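Local structure of uncharacterized protein (Bacteroides caccae, 4L7A) at residues 56-59 with 60-63; 14-17 with 18-21; 24-27 with 28-32. The protein is of unknown function but is probably a zinc-dependent metallopeptidase. All coordinates share one frame; numbering follows the deposited sequence.

Contact 1 of 3, residues 56-59 with 60-63; sequences PTDF and WLSV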
# COMPACT_ATOMS: atom_id res chain seq x y z
N PRO A 56 -4.95 7.95 -22.17
CA PRO A 56 -6.28 7.78 -21.64
C PRO A 56 -6.35 6.63 -20.62
O PRO A 56 -5.67 5.61 -20.74
CB PRO A 56 -7.11 7.46 -22.88
CG PRO A 56 -6.37 8.11 -23.97
CD PRO A 56 -4.92 7.88 -23.63
N THR A 57 -7.17 6.83 -19.61
CA THR A 57 -7.35 5.85 -18.56
C THR A 57 -8.18 4.71 -19.12
O THR A 57 -9.29 4.93 -19.54
CB THR A 57 -8.07 6.52 -17.36
OG1 THR A 57 -7.24 7.64 -16.92
CG2 THR A 57 -8.27 5.55 -16.22
N ASP A 58 -7.64 3.49 -19.11
CA ASP A 58 -8.30 2.29 -19.67
C ASP A 58 -9.44 1.87 -18.74
O ASP A 58 -9.21 1.57 -17.57
CB ASP A 58 -7.21 1.21 -19.80
CG ASP A 58 -7.72 -0.20 -20.24
OD1 ASP A 58 -8.87 -0.62 -20.00
OD2 ASP A 58 -6.86 -0.95 -20.76
N PHE A 59 -10.67 1.84 -19.25
CA PHE A 59 -11.82 1.56 -18.42
C PHE A 59 -11.87 0.15 -17.80
O PHE A 59 -12.02 0.02 -16.60
CB PHE A 59 -13.11 1.75 -19.20
CG PHE A 59 -14.36 1.38 -18.41
CD1 PHE A 59 -14.97 2.32 -17.57
CD2 PHE A 59 -14.93 0.14 -18.52
CE1 PHE A 59 -16.15 2.02 -16.86
CE2 PHE A 59 -16.11 -0.17 -17.82
CZ PHE A 59 -16.72 0.79 -16.99
N TRP A 60 -11.77 -0.89 -18.60
CA TRP A 60 -11.85 -2.24 -18.07
C TRP A 60 -10.63 -2.59 -17.18
O TRP A 60 -10.74 -3.37 -16.24
CB TRP A 60 -12.05 -3.25 -19.20
CG TRP A 60 -13.38 -3.09 -19.79
CD1 TRP A 60 -13.66 -2.55 -21.00
CD2 TRP A 60 -14.64 -3.47 -19.21
NE1 TRP A 60 -15.00 -2.56 -21.21
CE2 TRP A 60 -15.64 -3.08 -20.11
CE3 TRP A 60 -15.01 -4.06 -18.00
CZ2 TRP A 60 -17.00 -3.29 -19.86
CZ3 TRP A 60 -16.35 -4.25 -17.74
CH2 TRP A 60 -17.34 -3.88 -18.67
N LEU A 61 -9.51 -1.97 -17.43
CA LEU A 61 -8.44 -2.10 -16.48
C LEU A 61 -8.73 -1.36 -15.11
O LEU A 61 -8.31 -1.84 -14.05
CB LEU A 61 -7.13 -1.60 -17.09
CG LEU A 61 -5.87 -1.72 -16.21
CD1 LEU A 61 -5.65 -3.18 -15.79
CD2 LEU A 61 -4.68 -1.20 -17.01
N SER A 62 -9.45 -0.24 -15.16
CA SER A 62 -9.86 0.46 -13.94
C SER A 62 -10.77 -0.43 -13.09
O SER A 62 -10.67 -0.44 -11.90
CB SER A 62 -10.57 1.76 -14.22
OG SER A 62 -9.67 2.65 -14.88
N VAL A 63 -11.66 -1.16 -13.74
CA VAL A 63 -12.55 -2.08 -13.08
C VAL A 63 -11.77 -3.20 -12.40
O VAL A 63 -12.06 -3.57 -11.23
CB VAL A 63 -13.55 -2.69 -14.08
CG1 VAL A 63 -14.43 -3.72 -13.40
CG2 VAL A 63 -14.43 -1.61 -14.69
O HOH W 1 -11.01 -0.71 -21.46
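The N-terminal cap of helix 59-81 is built by Asp58, whose carboxylate turns back over the first turn and takes the amide of Leu61. The bond from Leu61 N to Asp58 OD1 is 3.0 Å long and nearly straight at 167°, and the donor arrives from above the carboxylate plane. CG of Asp58 stands anti to its backbone N (chi1 174°), which swings OD1 back toward the helix start and lays the carboxylate on CB of Leu61. A water bridges the same cap, donating to Asp58 OD1 and accepting from Trp60 N. Behind the cap, Asp58 O is gripped twice by Ser62, by its N and by its hydroxyl OG at 2.9 Å, from opposite faces of the carbonyl plane. Two neighbouring rings meet in a T-shape: the Phe59 edge points at the Trp60 face, the ring of Phe59 and the five-membered ring of Trp60 lying 4.9 Å apart between centroids, with planes at 90°. Over one face of Phe59, offset toward its rim, lies CG2 of Val63, a CH-pi contact. Toward helix 17-35, Phe59 packs on Lys20, Trp60 on Glu19 and Val63 on Phe23, while Leu61 and Ser62 rest on Met122 of strand 115-122.

Contact 2 of 3, residues 14-17 with 18-21; sequences DASE and KEKS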
# COMPACT_ATOMS: atom_id res chain seq x y z
N ASP A 14 -13.19 0.83 -25.31
CA ASP A 14 -13.95 2.07 -24.94
C ASP A 14 -15.25 1.66 -24.22
O ASP A 14 -15.97 0.73 -24.61
CB ASP A 14 -14.33 2.96 -26.14
CG ASP A 14 -13.15 3.27 -27.07
OD1 ASP A 14 -12.21 3.95 -26.65
OD2 ASP A 14 -13.18 2.87 -28.25
N ALA A 15 -15.57 2.39 -23.18
CA ALA A 15 -16.76 2.08 -22.44
C ALA A 15 -17.93 2.93 -22.89
O ALA A 15 -17.75 4.08 -23.25
CB ALA A 15 -16.50 2.29 -21.00
N SER A 16 -19.13 2.37 -22.83
CA SER A 16 -20.37 3.13 -23.11
C SER A 16 -20.78 3.91 -21.87
O SER A 16 -20.30 3.62 -20.76
CB SER A 16 -21.50 2.15 -23.48
OG SER A 16 -21.82 1.30 -22.39
N GLU A 17 -21.72 4.83 -22.00
CA GLU A 17 -22.23 5.55 -20.82
C GLU A 17 -22.90 4.61 -19.82
O GLU A 17 -22.82 4.82 -18.61
CB GLU A 17 -23.20 6.63 -21.22
CG GLU A 17 -22.58 7.74 -22.03
CD GLU A 17 -21.39 8.41 -21.30
OE1 GLU A 17 -21.44 8.63 -20.05
OE2 GLU A 17 -20.40 8.69 -22.01
N LYS A 18 -23.57 3.59 -20.34
CA LYS A 18 -24.25 2.60 -19.49
C LYS A 18 -23.26 1.81 -18.62
O LYS A 18 -23.50 1.62 -17.43
CB LYS A 18 -25.05 1.64 -20.36
CG LYS A 18 -26.09 0.79 -19.62
CD LYS A 18 -27.22 0.37 -20.56
CE LYS A 18 -28.02 1.58 -21.12
NZ LYS A 18 -29.35 1.22 -21.71
N GLU A 19 -22.16 1.40 -19.22
CA GLU A 19 -21.07 0.68 -18.53
C GLU A 19 -20.44 1.57 -17.45
O GLU A 19 -20.27 1.14 -16.32
CB GLU A 19 -20.03 0.19 -19.56
CG GLU A 19 -20.55 -1.01 -20.42
CD GLU A 19 -19.69 -1.37 -21.63
OE1 GLU A 19 -18.92 -0.53 -22.12
OE2 GLU A 19 -19.85 -2.49 -22.18
N LYS A 20 -20.18 2.84 -17.78
CA LYS A 20 -19.64 3.78 -16.80
C LYS A 20 -20.58 4.06 -15.66
O LYS A 20 -20.12 4.19 -14.53
CB LYS A 20 -19.28 5.12 -17.42
CG LYS A 20 -18.19 4.99 -18.42
CD LYS A 20 -17.98 6.33 -19.04
CE LYS A 20 -17.09 6.23 -20.21
NZ LYS A 20 -17.00 7.58 -20.79
N SER A 21 -21.89 4.16 -15.94
CA SER A 21 -22.85 4.36 -14.86
C SER A 21 -22.94 3.08 -14.01
O SER A 21 -23.14 3.16 -12.82
CB SER A 21 -24.27 4.71 -15.37
OG SER A 21 -24.19 5.91 -16.09
O HOH W 2 -16.70 -1.46 -23.29
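From Ala15 to Ser16 the chain is extended, and at Glu17 it turns into helix 17-35, where Lys20 N donates to Ser16 O and Ser21 N to Glu17 O. Ser16 and Glu19 form a capping box, a reciprocal pair in which each side chain serves the other's backbone amide. In one direction OG of Ser16 accepts from Glu19 N at 3.2 Å; the Ser16 chi1 of 64° sets OG between the backbone N and the carbonyl carbon, facing the first turn. In the other, Glu19 OE1 accepts from Ser16 N over 3.0 Å with an N-H...O angle of 168°, meeting the donor on its anti side and well out of the carboxylate plane. The Glu19 chain runs extended beyond CG past Ser16 OG, and OE1 also lies 3.4 Å from CA of Ala15. A water donates both to this oxygen and to Asp14 O, joining the box to the incoming chain. Replacing Glu19 by an alanine would probably leave the amide of Ser16 without its acceptor and the water with one mate fewer, so that the chain before the helix could move more easily. The extended Lys20 chain passes CB of Ala15, and its NZ approaches Glu17 in a long salt bridge, 3.8 Å from NZ to OE2. Ala15 and Lys20 also lean on Phe59 of helix 59-81. One turn on, the hydroxyl of Ser21 donates to Glu17 O, with 3.1 Å from OG to O.

Contact 3 of 3, residues 24-27 with 28-32; sequences DRWL and LENYV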
# COMPACT_ATOMS: atom_id res chain seq x y z
N ASP A 24 -20.00 3.26 -11.75
CA ASP A 24 -20.23 4.27 -10.71
C ASP A 24 -21.08 3.67 -9.63
O ASP A 24 -20.80 3.83 -8.46
CB ASP A 24 -20.90 5.53 -11.24
CG ASP A 24 -20.04 6.28 -12.23
OD1 ASP A 24 -18.82 6.06 -12.31
OD2 ASP A 24 -20.62 7.09 -12.98
N ARG A 25 -22.10 2.95 -10.04
CA ARG A 25 -23.01 2.30 -9.08
C ARG A 25 -22.20 1.31 -8.23
O ARG A 25 -22.31 1.31 -7.02
CB ARG A 25 -24.21 1.60 -9.80
CG ARG A 25 -25.57 1.78 -9.09
CD ARG A 25 -26.75 0.97 -9.76
NE ARG A 25 -26.84 -0.42 -9.29
CZ ARG A 25 -26.57 -1.50 -10.02
NH1 ARG A 25 -26.20 -1.40 -11.28
NH2 ARG A 25 -26.69 -2.70 -9.48
N TRP A 26 -21.37 0.49 -8.87
CA TRP A 26 -20.56 -0.49 -8.14
C TRP A 26 -19.61 0.20 -7.15
O TRP A 26 -19.40 -0.30 -6.05
CB TRP A 26 -19.82 -1.35 -9.15
CG TRP A 26 -19.10 -2.45 -8.57
CD1 TRP A 26 -19.55 -3.72 -8.45
CD2 TRP A 26 -17.80 -2.43 -7.95
NE1 TRP A 26 -18.60 -4.50 -7.85
CE2 TRP A 26 -17.50 -3.74 -7.54
CE3 TRP A 26 -16.83 -1.43 -7.75
CZ2 TRP A 26 -16.30 -4.11 -6.93
CZ3 TRP A 26 -15.61 -1.78 -7.15
CH2 TRP A 26 -15.37 -3.11 -6.75
N LEU A 27 -19.04 1.34 -7.54
CA LEU A 27 -18.11 2.07 -6.67
C LEU A 27 -18.88 2.67 -5.47
O LEU A 27 -18.40 2.65 -4.32
CB LEU A 27 -17.37 3.15 -7.42
CG LEU A 27 -16.40 2.58 -8.45
CD1 LEU A 27 -15.95 3.68 -9.39
CD2 LEU A 27 -15.19 1.96 -7.77
N LEU A 28 -20.07 3.20 -5.73
CA LEU A 28 -20.88 3.70 -4.62
C LEU A 28 -21.05 2.60 -3.56
O LEU A 28 -20.85 2.82 -2.38
CB LEU A 28 -22.22 4.16 -5.14
CG LEU A 28 -23.26 4.65 -4.13
CD1 LEU A 28 -22.73 5.82 -3.32
CD2 LEU A 28 -24.56 5.09 -4.85
N GLU A 29 -21.37 1.41 -4.04
CA GLU A 29 -21.72 0.31 -3.17
C GLU A 29 -20.50 -0.36 -2.53
O GLU A 29 -20.59 -0.85 -1.43
CB GLU A 29 -22.64 -0.67 -3.91
CG GLU A 29 -23.97 0.01 -4.37
CD GLU A 29 -24.78 -0.78 -5.39
OE1 GLU A 29 -24.39 -1.88 -5.83
OE2 GLU A 29 -25.84 -0.29 -5.77
N ASN A 30 -19.37 -0.39 -3.21
CA ASN A 30 -18.24 -1.10 -2.67
C ASN A 30 -17.11 -0.25 -2.03
O ASN A 30 -16.25 -0.81 -1.40
CB ASN A 30 -17.60 -1.98 -3.75
CG ASN A 30 -18.43 -3.19 -4.07
OD1 ASN A 30 -18.25 -4.24 -3.49
ND2 ASN A 30 -19.40 -3.03 -4.97
N TYR A 31 -17.08 1.05 -2.28
CA TYR A 31 -16.04 1.93 -1.77
C TYR A 31 -16.66 3.03 -0.92
O TYR A 31 -16.30 3.19 0.24
CB TYR A 31 -15.21 2.54 -2.91
CG TYR A 31 -14.03 1.66 -3.37
CD1 TYR A 31 -14.22 0.63 -4.24
CD2 TYR A 31 -12.77 1.88 -2.90
CE1 TYR A 31 -13.15 -0.18 -4.66
CE2 TYR A 31 -11.69 1.09 -3.30
CZ TYR A 31 -11.87 0.07 -4.19
OH TYR A 31 -10.83 -0.71 -4.59
N VAL A 32 -17.64 3.74 -1.46
CA VAL A 32 -18.24 4.89 -0.79
C VAL A 32 -19.04 4.43 0.41
O VAL A 32 -18.73 4.85 1.53
CB VAL A 32 -19.20 5.69 -1.67
CG1 VAL A 32 -19.77 6.89 -0.83
CG2 VAL A 32 -18.50 6.25 -2.89
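Asn30 lays its side-chain amide over one face of the Trp26 indole, the two planes only 18° from parallel. Its ND2 stands 3.2 Å above the ring plane, offset toward the rim, while CB sits almost straight over the six-membered ring, 3.8 Å from that ring's centroid, as a CH-pi contact. With CG anti to the carbonyl carbon (chi1 -73°), the amide is folded back along the helix, and ND2 can donate to Trp26 O at 2.9 Å. That bond is close to linear, and the acceptor lies in the amide plane, so bond and stack together fix the rotation of the amide. Asn30 N donates to the same carbonyl, which is thus held by two groups of one residue. Both partners belong to helix 17-35, whose regular i to i+4 bonding widens here into a pi-type turn over residues 28-32. Leu27 O marks the change: it accepts from Tyr31 N at 2.9 Å and also from Val32 N, five residues on, at 3.2 Å. Past the amide, the indole touches Tyr31, CZ3 of Trp26 lying at the edge of the phenol ring, 3.8 Å from CE1. CD2 of Leu27 packs obliquely against CD1 of the same ring. Tyr31 reaches onward to helix 59-81, where its hydroxyl is hydrogen-bonded to Ala66 O, and the rings of Trp26 and Tyr271 meet edge-to-face. Farther round the helix, in the conformers described, Arg25 NE and Glu29 OE2 are 3.7 Å apart, at best a long and uncertain salt bridge; in this conformer the other carboxylate oxygen, Glu29 OE1, is hydrogen-bonded to Tyr271 OH.

In the fold
Followed from the N terminus, the chain meets contact 2 first, where the loop before helix 17-35 turns into that helix. Contact 3 lies farther along the same helix, about 15 Å away between centres. The chain then passes through strand 38-40 and a loop to contact 1, which starts helix 59-81. The three follow in series: contacts 1 and 2 cap helix starts, while contact 3 lies within a helix. None nests within or crosses another, and none closes a long loop. In space contacts 1 and 2 touch: CG of Phe59 lies 3.5 Å from CB of Ala15, bringing the two helix starts together. Contacts 1 and 3 do not touch, their nearest atoms being about 6 Å apart, yet both lie where helices 17-35 and 59-81 pack together.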